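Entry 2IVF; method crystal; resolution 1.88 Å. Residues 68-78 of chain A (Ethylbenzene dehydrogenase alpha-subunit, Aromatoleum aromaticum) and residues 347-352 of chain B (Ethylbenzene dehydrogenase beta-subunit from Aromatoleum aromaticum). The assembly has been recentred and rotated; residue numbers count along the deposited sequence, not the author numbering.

Chain A (68-78) YRKEWKWDKVN
Chain B, residues 347-352: DPLTQS

The C-terminal tail of the beta-subunit, Asp B347 to Ser B352, lies against a turn and loop of the alpha-subunit, and together they bury 531 Å². The chains run in opposite directions. Arg A69 pairs with Ser B352 (CA to CA 5.4 Å), Lys A73 with Gln B351 (CA to CA 5.1 Å), and Val A77 with Leu B349 (CA to CA 8.2 Å).

The chain A stretch opens in a helix that begins earlier in the chain and covers Tyr A68 and Arg A69. A type I turn follows from Arg A69 to Trp A72, closed by Trp A72 N to Arg A69 O at 3.2 Å. Trp A72 has phi/psi -92/68. Lys A73 (-153/151) and Trp A74 (-165/172) are extended, Asp A75 is at -98/-44, and a strand begins at Lys A76. The tail has no regular structure. Pro B348 is at -82/59, Leu B349 at -133/6, Thr B350 at -107/122 and Gln B351 at -84/163.

The backbone makes one direct link: Ser B352 N donates to Trp A72 O at 3.0 Å, with a nearly straight angle of 167°. Ser B352 is the last residue and its CB points toward chain A. With chi1 m, Ser B352 OG lies 3.5 Å from Trp A72 CD1, at the ring edge. Ser B352 CB packs 3.2 Å from Arg A69 O. The Arg A69 side chain has chi1 m, chi2 t, chi3 t and chi4 110°.

Trp A72 is buried. Its CB points sideways, but chi1 t and chi2 -116° bring the indole to the tail. Trp A72 NE1 donates to Thr B350 O at 2.7 Å, with an angle of 134°. This gives the buried ring nitrogen a partner. Further along the ring, Trp A72 CH2 meets Pro B348 CB at 4.5 Å, an apolar contact.

Lys A73 has chi1 m, chi2 t and chi3 t, so the chain is extended as far as CE. Chi4 is off-rotamer at -99°. Lys A73 NZ donates to the terminal Ser B352 O at 3.2 Å. A long, positively charged side chain can reach this carboxylate. The other carboxylate oxygen, Ser B352 OXT, is 4.5 Å from Lys A73 NZ, beyond a salt bridge, though the charges are opposite.

Trp A74 is also buried. Chi1 p and chi2 87° bring its indole under Gln B351. Gln B351 CG sits 3.2 Å from the centroid of the six-membered ring of Trp A74, only 7° off the normal, a CH-pi contact. At the ring edge, Trp A74 CZ2 is 3.5 Å from Leu B349 C.

Gln B351 suits this place because it combines an aliphatic stem with a polar end. Chi1 m and chi2 t carry the stem across the ring, and chi3 is 48°. The amide reaches the backbone beyond: Trp A74 N donates to Gln B351 OE1 at 3.0 Å and 159°. Gln B351 NE2 is 3.0 Å from Trp A74 O.

Val A77 (chi1 t) points toward the tail. Leu B349 CB points away, but chi1 m and chi2 t bring its end back. Leu B349 CD2 reaches Val A77 CG1 at 4.2 Å. Their branched apolar ends suit this contact.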

# COMPACT_ATOMS: atom_id res chain seq x y z
N TYR A 68 -9.83 -21.56 19.07
CA TYR A 68 -9.68 -20.83 17.80
C TYR A 68 -10.96 -20.84 16.96
O TYR A 68 -11.32 -19.83 16.34
CB TYR A 68 -8.51 -21.41 17.02
CG TYR A 68 -7.16 -21.12 17.68
CD1 TYR A 68 -6.69 -19.83 17.80
CD2 TYR A 68 -6.37 -22.14 18.12
CE1 TYR A 68 -5.44 -19.58 18.40
CE2 TYR A 68 -5.16 -21.92 18.72
CZ TYR A 68 -4.69 -20.66 18.84
OH TYR A 68 -3.48 -20.48 19.41
N ARG A 69 -11.66 -21.96 16.98
CA ARG A 69 -13.00 -22.09 16.42
C ARG A 69 -13.96 -21.03 16.95
O ARG A 69 -14.75 -20.50 16.17
CB ARG A 69 -13.56 -23.49 16.69
CG ARG A 69 -12.88 -24.55 15.92
CD ARG A 69 -13.65 -25.84 15.99
NE ARG A 69 -12.84 -26.91 15.43
CZ ARG A 69 -12.30 -27.91 16.09
NH1 ARG A 69 -12.47 -28.06 17.40
NH2 ARG A 69 -11.57 -28.79 15.44
N LYS A 70 -13.83 -20.69 18.24
CA LYS A 70 -14.46 -19.50 18.84
C LYS A 70 -14.30 -18.20 18.07
O LYS A 70 -15.18 -17.39 18.09
CB LYS A 70 -13.94 -19.23 20.27
CG LYS A 70 -14.74 -19.92 21.37
CD LYS A 70 -14.54 -19.31 22.79
CE LYS A 70 -15.29 -20.14 23.86
NZ LYS A 70 -15.49 -19.46 25.20
N GLU A 71 -13.16 -17.98 17.43
CA GLU A 71 -12.93 -16.72 16.75
C GLU A 71 -13.58 -16.65 15.37
O GLU A 71 -13.81 -15.56 14.84
CB GLU A 71 -11.43 -16.49 16.56
CG GLU A 71 -10.72 -16.12 17.84
CD GLU A 71 -11.01 -14.69 18.26
OE1 GLU A 71 -11.52 -13.89 17.43
OE2 GLU A 71 -10.73 -14.38 19.43
N TRP A 72 -13.82 -17.81 14.78
CA TRP A 72 -14.31 -17.93 13.41
C TRP A 72 -15.86 -17.97 13.49
O TRP A 72 -16.52 -18.99 13.22
CB TRP A 72 -13.67 -19.15 12.71
CG TRP A 72 -14.02 -19.22 11.30
CD1 TRP A 72 -14.75 -20.18 10.71
CD2 TRP A 72 -13.76 -18.23 10.31
NE1 TRP A 72 -14.94 -19.89 9.40
CE2 TRP A 72 -14.36 -18.69 9.12
CE3 TRP A 72 -13.06 -17.01 10.29
CZ2 TRP A 72 -14.28 -17.99 7.91
CZ3 TRP A 72 -13.01 -16.30 9.10
CH2 TRP A 72 -13.63 -16.78 7.94
N LYS A 73 -16.40 -16.83 13.89
CA LYS A 73 -17.82 -16.65 14.15
C LYS A 73 -18.13 -15.18 13.92
O LYS A 73 -17.27 -14.34 14.09
CB LYS A 73 -18.15 -17.01 15.60
CG LYS A 73 -18.10 -18.47 15.80
CD LYS A 73 -18.28 -18.85 17.20
CE LYS A 73 -17.99 -20.33 17.37
NZ LYS A 73 -19.25 -21.09 17.40
N TRP A 74 -19.36 -14.88 13.53
CA TRP A 74 -19.75 -13.52 13.25
C TRP A 74 -21.27 -13.48 13.20
O TRP A 74 -21.91 -14.52 13.23
CB TRP A 74 -19.16 -13.02 11.94
CG TRP A 74 -19.48 -13.86 10.79
CD1 TRP A 74 -20.60 -13.78 10.00
CD2 TRP A 74 -18.69 -14.97 10.25
NE1 TRP A 74 -20.57 -14.77 9.03
CE2 TRP A 74 -19.41 -15.49 9.15
CE3 TRP A 74 -17.47 -15.56 10.60
CZ2 TRP A 74 -18.95 -16.57 8.41
CZ3 TRP A 74 -17.00 -16.63 9.84
CH2 TRP A 74 -17.73 -17.11 8.76
N ASP A 75 -21.83 -12.28 13.12
CA ASP A 75 -23.29 -12.15 13.12
C ASP A 75 -23.86 -11.99 11.71
O ASP A 75 -24.91 -12.54 11.39
CB ASP A 75 -23.71 -10.93 13.96
CG ASP A 75 -23.42 -11.12 15.46
OD1 ASP A 75 -23.35 -12.27 15.93
OD2 ASP A 75 -23.32 -10.09 16.18
N LYS A 76 -23.22 -11.16 10.90
CA LYS A 76 -23.68 -10.95 9.53
C LYS A 76 -22.56 -10.51 8.60
O LYS A 76 -21.47 -10.17 9.02
CB LYS A 76 -24.81 -9.92 9.48
CG LYS A 76 -24.39 -8.55 9.86
CD LYS A 76 -25.33 -7.43 9.36
CE LYS A 76 -24.61 -6.07 9.63
NZ LYS A 76 -25.07 -4.91 8.81
N VAL A 77 -22.85 -10.55 7.31
CA VAL A 77 -21.87 -10.19 6.31
C VAL A 77 -22.59 -9.32 5.30
O VAL A 77 -23.72 -9.64 4.89
CB VAL A 77 -21.26 -11.42 5.59
CG1 VAL A 77 -20.28 -10.95 4.54
CG2 VAL A 77 -20.60 -12.38 6.60
N ASN A 78 -21.96 -8.21 4.96
CA ASN A 78 -22.43 -7.27 3.92
C ASN A 78 -21.34 -7.06 2.88
O ASN A 78 -20.18 -7.39 3.11
CB ASN A 78 -22.69 -5.91 4.57
CG ASN A 78 -23.81 -5.96 5.61
OD1 ASN A 78 -23.57 -6.21 6.77
ND2 ASN A 78 -25.02 -5.69 5.19
N ASP B 347 -16.68 -20.81 0.00
CA ASP B 347 -16.58 -19.36 0.29
C ASP B 347 -16.35 -19.22 1.79
O ASP B 347 -16.78 -20.08 2.56
CB ASP B 347 -17.89 -18.67 -0.05
CG ASP B 347 -18.22 -18.76 -1.51
OD1 ASP B 347 -17.42 -18.27 -2.32
OD2 ASP B 347 -19.28 -19.35 -1.82
N PRO B 348 -15.72 -18.13 2.21
CA PRO B 348 -15.39 -17.91 3.62
C PRO B 348 -16.59 -17.35 4.40
O PRO B 348 -16.51 -16.27 5.03
CB PRO B 348 -14.25 -16.91 3.52
CG PRO B 348 -14.66 -16.03 2.36
CD PRO B 348 -15.17 -17.05 1.35
N LEU B 349 -17.67 -18.11 4.37
CA LEU B 349 -18.98 -17.71 4.84
C LEU B 349 -19.63 -18.79 5.73
O LEU B 349 -20.79 -18.67 6.10
CB LEU B 349 -19.86 -17.41 3.63
CG LEU B 349 -19.42 -16.27 2.70
CD1 LEU B 349 -20.42 -16.23 1.49
CD2 LEU B 349 -19.38 -14.91 3.47
N THR B 350 -18.87 -19.84 6.04
CA THR B 350 -19.30 -20.85 6.99
C THR B 350 -18.52 -20.69 8.29
O THR B 350 -17.28 -20.72 8.29
CB THR B 350 -19.11 -22.27 6.42
OG1 THR B 350 -19.86 -22.38 5.21
CG2 THR B 350 -19.58 -23.32 7.39
N GLN B 351 -19.26 -20.49 9.38
CA GLN B 351 -18.70 -20.33 10.69
C GLN B 351 -18.42 -21.69 11.32
O GLN B 351 -18.96 -22.70 10.91
CB GLN B 351 -19.68 -19.60 11.61
CG GLN B 351 -19.97 -18.21 11.16
CD GLN B 351 -20.93 -17.52 12.07
OE1 GLN B 351 -20.77 -17.54 13.31
NE2 GLN B 351 -21.96 -16.91 11.47
N SER B 352 -17.59 -21.67 12.35
CA SER B 352 -17.33 -22.84 13.20
C SER B 352 -18.54 -23.15 14.04
O SER B 352 -19.29 -22.22 14.37
CB SER B 352 -16.18 -22.54 14.14
OG SER B 352 -14.99 -22.35 13.42
OXT SER B 352 -18.81 -24.33 14.37